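Local coordinates for protein polycyclic ketone monooxygenase (Myceliophthora thermophila, PDB 5MQ6) that catalyses Baeyer-Villiger oxidation, using FAD and NADPH to insert one oxygen atom beside the carbonyl of ketones, bulky polycyclic ones above all, giving esters or lactones, at residues A[28-33]-A[595-600]; A[390-395]-A[420-425]. All coordinates share one frame; numbering follows the deposited sequence.

Contact 1: residues A[28-33]-A[595-600]. With NDP (NADPH dihydro-nicotinamide-adenine-dinucleotide phosphate), chain C.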
ATOM      1  N   ALA A  28      24.957  10.910   7.102  1.00 41.51           N
ATOM      2  CA  ALA A  28      25.925   9.777   7.089  1.00 39.65           C
ATOM      3  C   ALA A  28      25.272   8.404   6.919  1.00 43.31           C
ATOM      4  O   ALA A  28      25.754   7.535   6.100  1.00 42.42           O
ATOM      5  CB  ALA A  28      26.829   9.768   8.318  1.00 40.60           C
ATOM      6  N   GLU A  29      24.193   8.192   7.683  1.00 36.49           N
ATOM      7  CA  GLU A  29      23.466   6.923   7.599  1.00 39.21           C
ATOM      8  C   GLU A  29      22.719   6.785   6.270  1.00 41.63           C
ATOM      9  O   GLU A  29      22.560   5.639   5.772  1.00 40.82           O
ATOM     10  CB  GLU A  29      22.529   6.716   8.777  1.00 36.41           C
ATOM     11  CG  GLU A  29      23.253   6.702  10.119  1.00 39.07           C
ATOM     12  CD  GLU A  29      24.179   5.537  10.304  1.00 39.78           C
ATOM     13  OE1 GLU A  29      25.119   5.696  11.089  1.00 47.54           O
ATOM     14  OE2 GLU A  29      24.001   4.465   9.670  1.00 42.39           O
ATOM     15  N   ALA A  30      22.290   7.917   5.694  1.00 43.28           N
ATOM     16  CA  ALA A  30      21.617   7.882   4.382  1.00 42.97           C
ATOM     17  C   ALA A  30      22.612   7.576   3.256  1.00 47.65           C
ATOM     18  O   ALA A  30      22.300   6.769   2.363  1.00 42.46           O
ATOM     19  CB  ALA A  30      20.859   9.155   4.125  1.00 41.51           C
ATOM     20  N   ALA A  31      23.808   8.184   3.348  1.00 47.46           N
ATOM     21  CA  ALA A  31      24.910   8.018   2.374  1.00 47.39           C
ATOM     22  C   ALA A  31      25.368   6.584   2.316  1.00 47.67           C
ATOM     23  O   ALA A  31      25.581   6.014   1.237  1.00 48.48           O
ATOM     24  CB  ALA A  31      26.101   8.881   2.769  1.00 43.93           C
ATOM     25  N   LYS A  32      25.542   6.023   3.505  1.00 44.95           N
ATOM     26  CA  LYS A  32      25.841   4.623   3.659  1.00 46.54           C
ATOM     27  C   LYS A  32      25.060   3.742   2.705  1.00 50.96           C
ATOM     28  O   LYS A  32      25.583   2.737   2.273  1.00 41.77           O
ATOM     29  CB  LYS A  32      25.524   4.156   5.058  1.00 50.74           C
ATOM     30  CG  LYS A  32      26.703   4.223   5.971  1.00 49.40           C
ATOM     31  CD  LYS A  32      26.374   3.584   7.271  1.00 47.20           C
ATOM     32  CE  LYS A  32      27.580   3.668   8.159  1.00 55.44           C
ATOM     33  NZ  LYS A  32      27.137   3.511   9.561  1.00 64.17           N
ATOM     34  N   ARG A  33      23.812   4.087   2.383  1.00 53.97           N
ATOM     35  CA  ARG A  33      23.019   3.221   1.501  1.00 51.85           C
ATOM     36  C   ARG A  33      22.577   3.791   0.142  1.00 48.89           C
ATOM     37  O   ARG A  33      21.639   3.293  -0.491  1.00 46.41           O
ATOM     38  CB  ARG A  33      21.895   2.581   2.290  1.00 52.74           C
ATOM     39  CG  ARG A  33      20.985   3.485   3.041  1.00 51.72           C
ATOM     40  CD  ARG A  33      20.632   2.803   4.353  1.00 47.97           C
ATOM     41  NE  ARG A  33      21.500   3.222   5.409  1.00 55.17           N
ATOM     42  CZ  ARG A  33      21.606   2.682   6.639  1.00 45.75           C
ATOM     43  NH1 ARG A  33      20.958   1.619   7.032  1.00 41.92           N
ATOM     44  NH2 ARG A  33      22.442   3.237   7.501  1.00 53.39           N
ATOM     45  N   GLY A 595      16.174  14.629   1.960  1.00 37.07           N
ATOM     46  CA  GLY A 595      17.152  14.124   2.892  1.00 43.00           C
ATOM     47  C   GLY A 595      16.910  12.687   3.303  1.00 50.20           C
ATOM     48  O   GLY A 595      17.675  12.161   4.078  1.00 50.44           O
ATOM     49  N   CYS A 596      15.861  12.043   2.789  1.00 44.47           N
ATOM     50  CA  CYS A 596      15.571  10.672   3.187  1.00 42.07           C
ATOM     51  C   CYS A 596      16.606   9.599   2.800  1.00 46.18           C
ATOM     52  O   CYS A 596      17.044   9.558   1.656  1.00 41.94           O
ATOM     53  CB  CYS A 596      14.162  10.262   2.681  1.00 39.20           C
ATOM     54  SG  CYS A 596      12.899  11.092   3.696  1.00 33.61           S
ATOM     55  N   THR A 597      16.967   8.733   3.776  1.00 56.35           N
ATOM     56  CA  THR A 597      17.509   7.406   3.484  1.00 53.85           C
ATOM     57  C   THR A 597      16.617   6.795   2.427  1.00 60.46           C
ATOM     58  O   THR A 597      15.364   6.925   2.535  1.00 46.07           O
ATOM     59  CB  THR A 597      17.320   6.315   4.565  1.00 52.11           C
ATOM     60  OG1 THR A 597      16.266   6.668   5.461  1.00 51.82           O
ATOM     61  CG2 THR A 597      18.548   5.996   5.202  1.00 47.89           C
ATOM     62  N   PRO A 598      17.242   6.036   1.488  1.00 71.33           N
ATOM     63  CA  PRO A 598      16.477   5.346   0.435  1.00 57.12           C
ATOM     64  C   PRO A 598      15.429   4.409   1.032  1.00 53.71           C
ATOM     65  O   PRO A 598      15.553   3.924   2.171  1.00 44.13           O
ATOM     66  CB  PRO A 598      17.544   4.598  -0.393  1.00 59.49           C
ATOM     67  CG  PRO A 598      18.836   4.692   0.367  1.00 59.42           C
ATOM     68  CD  PRO A 598      18.684   5.661   1.503  1.00 64.40           C
ATOM     69  N   GLY A 599      14.367   4.210   0.266  1.00 65.71           N
ATOM     70  CA  GLY A 599      13.240   3.380   0.679  1.00 69.23           C
ATOM     71  C   GLY A 599      12.206   3.516  -0.412  1.00 79.94           C
ATOM     72  O   GLY A 599      12.419   4.300  -1.366  1.00 59.15           O
ATOM     73  N   TYR A 600      11.084   2.805  -0.300  1.00 71.63           N
ATOM     74  CA  TYR A 600      10.080   2.930  -1.363  1.00 71.21           C
ATOM     75  C   TYR A 600       9.548   4.406  -1.588  1.00 66.99           C
ATOM     76  O   TYR A 600       9.186   4.757  -2.748  1.00 60.79           O
ATOM     77  CB  TYR A 600       8.984   1.834  -1.274  1.00 70.18           C
ATOM     78  CG  TYR A 600       8.119   1.779  -0.043  1.00 68.03           C
ATOM     79  CD1 TYR A 600       7.170   2.780   0.206  1.00 89.81           C
ATOM     80  CD2 TYR A 600       8.183   0.694   0.841  1.00 77.72           C
ATOM     81  CE1 TYR A 600       6.343   2.736   1.318  1.00 93.82           C
ATOM     82  CE2 TYR A 600       7.352   0.636   1.954  1.00 84.63           C
ATOM     83  CZ  TYR A 600       6.437   1.668   2.181  1.00 77.96           C
ATOM     84  OH  TYR A 600       5.589   1.638   3.227  1.00 46.86           O
TER
HETATM   85  PA  NDP C 701       9.539  -3.299   3.218  1.00 38.97           P
HETATM   86  O1A NDP C 701       9.843  -2.947   1.720  1.00 46.64           O
HETATM   87  O2A NDP C 701       8.981  -2.299   4.199  1.00 41.90           O
HETATM   88  O5B NDP C 701      10.861  -4.007   3.795  1.00 42.74           O
HETATM   89  C5B NDP C 701      11.731  -4.790   3.004  1.00 42.33           C
HETATM   90  C4B NDP C 701      12.943  -4.980   3.892  1.00 45.16           C
HETATM   91  O4B NDP C 701      13.952  -5.755   3.191  1.00 50.70           O
HETATM   92  C3B NDP C 701      13.561  -3.637   4.293  1.00 36.94           C
HETATM   93  O3B NDP C 701      13.795  -3.634   5.714  1.00 34.30           O
HETATM   94  C2B NDP C 701      14.802  -3.630   3.429  1.00 41.16           C
HETATM   95  O2B NDP C 701      15.877  -2.783   3.929  1.00 40.59           O
HETATM   96  C1B NDP C 701      15.168  -5.096   3.369  1.00 42.36           C
HETATM   97  N9A NDP C 701      16.093  -5.356   2.264  1.00 46.35           N
HETATM   98  C8A NDP C 701      15.955  -5.025   0.939  1.00 54.53           C
HETATM   99  N7A NDP C 701      17.038  -5.401   0.232  1.00 43.94           N
HETATM  100  C5A NDP C 701      17.857  -5.968   1.154  1.00 46.79           C
HETATM  101  C6A NDP C 701      19.191  -6.552   1.099  1.00 41.56           C
HETATM  102  N6A NDP C 701      19.802  -6.589  -0.078  1.00 39.73           N
HETATM  103  N1A NDP C 701      19.718  -7.027   2.247  1.00 50.35           N
HETATM  104  C2A NDP C 701      19.082  -6.976   3.461  1.00 51.54           C
HETATM  105  N3A NDP C 701      17.860  -6.440   3.618  1.00 50.18           N
HETATM  106  C4A NDP C 701      17.244  -5.936   2.491  1.00 47.49           C
HETATM  107  O3  NDP C 701       8.507  -4.514   3.286  1.00 38.10           O
HETATM  108  PN  NDP C 701       7.492  -5.018   4.476  1.00 39.29           P
HETATM  109  O1N NDP C 701       6.814  -6.298   3.892  1.00 42.33           O
HETATM  110  O2N NDP C 701       8.214  -5.176   5.796  1.00 32.70           O
HETATM  111  O5D NDP C 701       6.404  -3.830   4.635  1.00 35.58           O
HETATM  112  C5D NDP C 701       5.728  -3.352   3.423  1.00 40.16           C
HETATM  113  C4D NDP C 701       4.513  -2.508   3.764  1.00 37.14           C
HETATM  114  O4D NDP C 701       3.462  -3.327   4.322  1.00 48.07           O
HETATM  115  C3D NDP C 701       4.833  -1.583   4.941  1.00 42.79           C
HETATM  116  O3D NDP C 701       5.802  -0.496   4.688  1.00 30.83           O
HETATM  117  C2D NDP C 701       3.424  -1.268   5.488  1.00 48.84           C
HETATM  118  O2D NDP C 701       2.737  -0.283   4.648  1.00 58.83           O
HETATM  119  C1D NDP C 701       2.810  -2.667   5.478  1.00 51.37           C
HETATM  120  P2B NDP C 701      15.952  -1.236   3.446  1.00 42.95           P
HETATM  121  O1X NDP C 701      15.733  -1.294   1.927  1.00 44.94           O
HETATM  122  O2X NDP C 701      17.354  -0.729   3.705  1.00 47.17           O
HETATM  123  O3X NDP C 701      14.950  -0.452   4.305  1.00 40.76           O
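Ala30 and Thr597 bring the backbones together, their CA atoms 4.2 Å apart where helix 22-31 meets an irregular loop. Thr597 sets its methyl against the helix: CG2 lies 3.7 Å from CA of Ala30 and also touches CD of Arg33. Next along the loop, the Pro598 ring crosses the Arg33 side chain at about a right angle, with CD of Pro598 3.5 Å from CG of Arg33, while CG of the proline rests on the backbone O of Arg33. Contact between the segments is mostly carbon packing, and the hydrogen bonds and salt bridges of Arg33 are made mainly within 28-33. Arg33, just past the helical residues, folds its side chain back over them, bent at chi2 and chi3, and grips the carbonyl O of Glu29 side-on, with NE at 2.7 Å and NH2 at 3.0 Å. NH2 of Arg33 also forms a salt bridge to OE2 of Glu29, which lies in the guanidinium plane, and Lys32 pairs with the same carboxylate. NH1 of Arg33 bonds Thr301, an NADPH-binding residue. Farther along, OH of Tyr600 hydrogen-bonds O3D of the nicotinamide-side ribose at 2.6 Å, with O3D at the ring's edge. The bonds of Arg33 are likely to fix the guanidinium's rotation, and its aliphatic CG and CD are what Pro598 and Thr597 pack against, two and three residues before Tyr600.

Contact 2: residues A[390-395]-A[420-425]. With NDP (NADPH dihydro-nicotinamide-adenine-dinucleotide phosphate), chain C.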
ATOM      1  N   LYS A 390      12.715  20.158  13.164  1.00 26.39           N
ATOM      2  CA  LYS A 390      12.465  20.541  14.555  1.00 28.38           C
ATOM      3  C   LYS A 390      11.210  19.913  15.061  1.00 27.16           C
ATOM      4  O   LYS A 390      11.195  19.459  16.174  1.00 27.77           O
ATOM      5  CB  LYS A 390      12.327  22.048  14.759  1.00 35.27           C
ATOM      6  CG  LYS A 390      13.603  22.879  14.604  1.00 42.26           C
ATOM      7  CD  LYS A 390      13.478  24.231  15.365  1.00 50.19           C
ATOM      8  CE  LYS A 390      13.568  25.495  14.495  1.00 55.30           C
ATOM      9  NZ  LYS A 390      14.911  26.143  14.558  1.00 59.33           N
ATOM     10  N   LEU A 391      10.148  19.878  14.262  1.00 25.45           N
ATOM     11  CA  LEU A 391       8.958  19.171  14.681  1.00 25.32           C
ATOM     12  C   LEU A 391       9.158  17.678  15.012  1.00 23.60           C
ATOM     13  O   LEU A 391       8.606  17.132  15.993  1.00 24.46           O
ATOM     14  CB  LEU A 391       7.900  19.320  13.592  1.00 29.49           C
ATOM     15  CG  LEU A 391       6.497  18.832  13.891  1.00 30.86           C
ATOM     16  CD1 LEU A 391       5.909  19.541  15.128  1.00 29.47           C
ATOM     17  CD2 LEU A 391       5.672  19.037  12.589  1.00 31.75           C
ATOM     18  N   ASP A 392       9.969  17.011  14.211  1.00 23.27           N
ATOM     19  CA  ASP A 392      10.211  15.590  14.390  1.00 21.71           C
ATOM     20  C   ASP A 392      11.135  15.193  15.535  1.00 23.51           C
ATOM     21  O   ASP A 392      11.108  14.019  16.022  1.00 22.02           O
ATOM     22  CB  ASP A 392      10.790  15.015  13.127  1.00 22.65           C
ATOM     23  CG  ASP A 392      10.637  13.532  13.077  1.00 22.23           C
ATOM     24  OD1 ASP A 392       9.555  13.031  13.419  1.00 22.02           O
ATOM     25  OD2 ASP A 392      11.629  12.853  12.722  1.00 25.65           O
ATOM     26  N   LEU A 393      12.002  16.116  15.925  1.00 22.98           N
ATOM     27  CA  LEU A 393      13.062  15.817  16.843  1.00 25.46           C
ATOM     28  C   LEU A 393      12.583  15.109  18.133  1.00 20.67           C
ATOM     29  O   LEU A 393      13.150  14.079  18.506  1.00 24.57           O
ATOM     30  CB  LEU A 393      13.842  17.093  17.157  1.00 31.47           C
ATOM     31  CG  LEU A 393      14.789  16.985  18.338  1.00 33.40           C
ATOM     32  CD1 LEU A 393      15.885  16.054  17.981  1.00 33.32           C
ATOM     33  CD2 LEU A 393      15.344  18.361  18.598  1.00 44.28           C
ATOM     34  N   PRO A 394      11.537  15.620  18.777  1.00 21.51           N
ATOM     35  CA  PRO A 394      11.174  14.971  20.022  1.00 24.21           C
ATOM     36  C   PRO A 394      10.690  13.512  19.831  1.00 24.35           C
ATOM     37  O   PRO A 394      11.112  12.608  20.597  1.00 24.81           O
ATOM     38  CB  PRO A 394      10.044  15.836  20.555  1.00 26.22           C
ATOM     39  CG  PRO A 394      10.264  17.175  19.937  1.00 27.08           C
ATOM     40  CD  PRO A 394      10.843  16.921  18.609  1.00 24.88           C
ATOM     41  N   HIS A 395       9.822  13.251  18.860  1.00 20.60           N
ATOM     42  CA  HIS A 395       9.395  11.877  18.720  1.00 21.06           C
ATOM     43  C   HIS A 395      10.568  10.975  18.314  1.00 21.63           C
ATOM     44  O   HIS A 395      10.751   9.857  18.833  1.00 22.48           O
ATOM     45  CB  HIS A 395       8.310  11.725  17.682  1.00 20.52           C
ATOM     46  CG  HIS A 395       7.947  10.291  17.403  1.00 21.22           C
ATOM     47  ND1 HIS A 395       7.322   9.480  18.318  1.00 22.97           N
ATOM     48  CD2 HIS A 395       8.139   9.520  16.311  1.00 23.80           C
ATOM     49  CE1 HIS A 395       7.113   8.289  17.797  1.00 21.72           C
ATOM     50  NE2 HIS A 395       7.592   8.289  16.581  1.00 23.42           N
ATOM     51  N   TYR A 420      16.947   8.468  10.892  1.00 27.55           N
ATOM     52  CA  TYR A 420      16.352   9.205   9.800  1.00 28.98           C
ATOM     53  C   TYR A 420      15.066   9.829  10.314  1.00 27.61           C
ATOM     54  O   TYR A 420      14.492   9.303  11.246  1.00 25.58           O
ATOM     55  CB  TYR A 420      16.000   8.297   8.608  1.00 25.27           C
ATOM     56  CG  TYR A 420      15.336   7.008   8.938  1.00 26.02           C
ATOM     57  CD1 TYR A 420      13.966   6.927   9.238  1.00 25.89           C
ATOM     58  CD2 TYR A 420      16.058   5.836   8.949  1.00 30.10           C
ATOM     59  CE1 TYR A 420      13.355   5.702   9.530  1.00 25.19           C
ATOM     60  CE2 TYR A 420      15.472   4.622   9.214  1.00 24.30           C
ATOM     61  CZ  TYR A 420      14.141   4.577   9.511  1.00 26.43           C
ATOM     62  OH  TYR A 420      13.649   3.405   9.842  1.00 27.06           O
ATOM     63  N   PRO A 421      14.577  10.899   9.662  1.00 26.44           N
ATOM     64  CA  PRO A 421      13.285  11.458  10.069  1.00 24.60           C
ATOM     65  C   PRO A 421      12.129  10.435   9.978  1.00 24.94           C
ATOM     66  O   PRO A 421      12.127   9.573   9.109  1.00 20.87           O
ATOM     67  CB  PRO A 421      13.053  12.554   9.058  1.00 28.45           C
ATOM     68  CG  PRO A 421      14.383  12.870   8.479  1.00 27.44           C
ATOM     69  CD  PRO A 421      15.185  11.622   8.547  1.00 25.66           C
ATOM     70  N   THR A 422      11.187  10.538  10.893  1.00 20.61           N
ATOM     71  CA  THR A 422      10.043   9.656  10.980  1.00 24.10           C
ATOM     72  C   THR A 422       9.344   9.504   9.603  1.00 25.11           C
ATOM     73  O   THR A 422       8.908   8.427   9.247  1.00 28.88           O
ATOM     74  CB  THR A 422       8.998  10.191  12.003  1.00 23.94           C
ATOM     75  OG1 THR A 422       9.611  10.481  13.300  1.00 27.67           O
ATOM     76  CG2 THR A 422       7.902   9.175  12.209  1.00 23.46           C
ATOM     77  N   TRP A 423       9.208  10.604   8.866  1.00 26.93           N
ATOM     78  CA  TRP A 423       8.566  10.540   7.576  1.00 23.81           C
ATOM     79  C   TRP A 423       9.258   9.717   6.427  1.00 26.20           C
ATOM     80  O   TRP A 423       8.618   9.530   5.415  1.00 29.54           O
ATOM     81  CB  TRP A 423       8.239  11.947   7.115  1.00 21.08           C
ATOM     82  CG  TRP A 423       9.428  12.786   6.711  1.00 22.62           C
ATOM     83  CD1 TRP A 423      10.127  12.702   5.547  1.00 25.33           C
ATOM     84  CD2 TRP A 423      10.053  13.824   7.482  1.00 26.14           C
ATOM     85  NE1 TRP A 423      11.102  13.645   5.524  1.00 25.74           N
ATOM     86  CE2 TRP A 423      11.088  14.353   6.691  1.00 24.60           C
ATOM     87  CE3 TRP A 423       9.791  14.397   8.737  1.00 27.00           C
ATOM     88  CZ2 TRP A 423      11.908  15.402   7.113  1.00 24.74           C
ATOM     89  CZ3 TRP A 423      10.617  15.454   9.183  1.00 26.92           C
ATOM     90  CH2 TRP A 423      11.656  15.959   8.350  1.00 25.93           C
ATOM     91  N   CYS A 424      10.508   9.257   6.563  1.00 24.06           N
ATOM     92  CA  CYS A 424      11.231   8.600   5.473  1.00 26.48           C
ATOM     93  C   CYS A 424      10.894   7.123   5.246  1.00 28.58           C
ATOM     94  O   CYS A 424      11.251   6.580   4.215  1.00 27.69           O
ATOM     95  CB  CYS A 424      12.751   8.684   5.699  1.00 29.49           C
ATOM     96  SG  CYS A 424      13.429  10.342   5.586  1.00 33.97           S
ATOM     97  N   LYS A 425      10.262   6.473   6.219  1.00 29.73           N
ATOM     98  CA  LYS A 425       9.819   5.107   6.130  1.00 34.14           C
ATOM     99  C   LYS A 425       8.521   4.996   6.840  1.00 37.65           C
ATOM    100  O   LYS A 425       8.186   5.833   7.700  1.00 36.90           O
ATOM    101  CB  LYS A 425      10.747   4.130   6.872  1.00 37.15           C
ATOM    102  CG  LYS A 425      12.197   4.161   6.492  1.00 41.81           C
ATOM    103  CD  LYS A 425      12.493   3.590   5.104  1.00 46.88           C
ATOM    104  CE  LYS A 425      13.899   2.968   4.996  1.00 44.41           C
ATOM    105  NZ  LYS A 425      13.998   2.094   3.789  1.00 44.18           N
TER
HETATM  106  PA  NDP C 701       9.539  -3.299   3.218  1.00 38.97           P
HETATM  107  O1A NDP C 701       9.843  -2.947   1.720  1.00 46.64           O
HETATM  108  O2A NDP C 701       8.981  -2.299   4.199  1.00 41.90           O
HETATM  109  O5B NDP C 701      10.861  -4.007   3.795  1.00 42.74           O
HETATM  110  C5B NDP C 701      11.731  -4.790   3.004  1.00 42.33           C
HETATM  111  C4B NDP C 701      12.943  -4.980   3.892  1.00 45.16           C
HETATM  112  O4B NDP C 701      13.952  -5.755   3.191  1.00 50.70           O
HETATM  113  C3B NDP C 701      13.561  -3.637   4.293  1.00 36.94           C
HETATM  114  O3B NDP C 701      13.795  -3.634   5.714  1.00 34.30           O
HETATM  115  C2B NDP C 701      14.802  -3.630   3.429  1.00 41.16           C
HETATM  116  O2B NDP C 701      15.877  -2.783   3.929  1.00 40.59           O
HETATM  117  C1B NDP C 701      15.168  -5.096   3.369  1.00 42.36           C
HETATM  118  N9A NDP C 701      16.093  -5.356   2.264  1.00 46.35           N
HETATM  119  C8A NDP C 701      15.955  -5.025   0.939  1.00 54.53           C
HETATM  120  N7A NDP C 701      17.038  -5.401   0.232  1.00 43.94           N
HETATM  121  C5A NDP C 701      17.857  -5.968   1.154  1.00 46.79           C
HETATM  122  C6A NDP C 701      19.191  -6.552   1.099  1.00 41.56           C
HETATM  123  N6A NDP C 701      19.802  -6.589  -0.078  1.00 39.73           N
HETATM  124  N1A NDP C 701      19.718  -7.027   2.247  1.00 50.35           N
HETATM  125  C2A NDP C 701      19.082  -6.976   3.461  1.00 51.54           C
HETATM  126  N3A NDP C 701      17.860  -6.440   3.618  1.00 50.18           N
HETATM  127  C4A NDP C 701      17.244  -5.936   2.491  1.00 47.49           C
HETATM  128  O3  NDP C 701       8.507  -4.514   3.286  1.00 38.10           O
HETATM  129  PN  NDP C 701       7.492  -5.018   4.476  1.00 39.29           P
HETATM  130  O1N NDP C 701       6.814  -6.298   3.892  1.00 42.33           O
HETATM  131  O2N NDP C 701       8.214  -5.176   5.796  1.00 32.70           O
HETATM  132  O5D NDP C 701       6.404  -3.830   4.635  1.00 35.58           O
HETATM  133  C5D NDP C 701       5.728  -3.352   3.423  1.00 40.16           C
HETATM  134  C4D NDP C 701       4.513  -2.508   3.764  1.00 37.14           C
HETATM  135  O4D NDP C 701       3.462  -3.327   4.322  1.00 48.07           O
HETATM  136  C3D NDP C 701       4.833  -1.583   4.941  1.00 42.79           C
HETATM  137  O3D NDP C 701       5.802  -0.496   4.688  1.00 30.83           O
HETATM  138  C2D NDP C 701       3.424  -1.268   5.488  1.00 48.84           C
HETATM  139  O2D NDP C 701       2.737  -0.283   4.648  1.00 58.83           O
HETATM  140  C1D NDP C 701       2.810  -2.667   5.478  1.00 51.37           C
HETATM  141  P2B NDP C 701      15.952  -1.236   3.446  1.00 42.95           P
HETATM  142  O1X NDP C 701      15.733  -1.294   1.927  1.00 44.94           O
HETATM  143  O2X NDP C 701      17.354  -0.729   3.705  1.00 47.17           O
HETATM  144  O3X NDP C 701      14.950  -0.452   4.305  1.00 40.76           O
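Asp392, on helix 378-406, reaches across to Thr422 in the loop before strand 428-429, where 422-424 have helix-like backbone angles without the regular bonds. This loop lies on the NADPH-binding side of the Baeyer-Villiger flavin monooxygenase, and the carboxylate binds one residue twice, at hydroxyl and amide. With CG anti to the backbone N (chi1 -161°), the Asp392 carboxylate extends toward the loop. OD1 of Asp392 accepts the Thr422 hydroxyl through its syn lone pair, OG1 standing 2.6 Å away. OD2 of Asp392 takes the amide N of Thr422 at 3.0 Å in a nearly straight bond (171°), the donor lying above the carboxylate plane, 37° out of it. Behind these oxygens, CB of Asp392 packs on CZ3 of Trp423 at 4.0 Å. An alanine in place of Asp392 would probably leave the Thr422 amide and hydroxyl without the carboxylate that accepts both, and the loop freer to shift. One turn later His395 brings its ring in at about a right angle to the Thr422 side chain, CD2 lying 3.5 Å from OG1, which sits at the ring's edge. On the loop side, Trp423 is held through NE1 by the backbone O of Ser592, and Lys425 NZ hydrogen-bonds O3X of the NADPH 2'-phosphate at 2.8 Å, consistent with recognition of the phosphate that NADH lacks. Within the loop, CB of Pro421 sits over the centre of the Trp423 ring, 3.4 Å above its plane.

From the N terminus, helix 22-31 supplies the first half of contact 1, which waits some 560 residues for its partner; that span holds both sheets. Contact 2 closes a far smaller loop inside it, 25 residues from helix 378-406 through helix 410-416 to 420-425, so the two are nested and do not cross. Their loops then join directly: the disulfide Cys424-Cys596 links 420-425 to 595-600, and NZ of Lys425 probably hydrogen-bonds the backbone O of Pro598. Helix 22-31 and helix 378-406 thus pack on two loops that are joined to each other, and both loops reach the same NADPH.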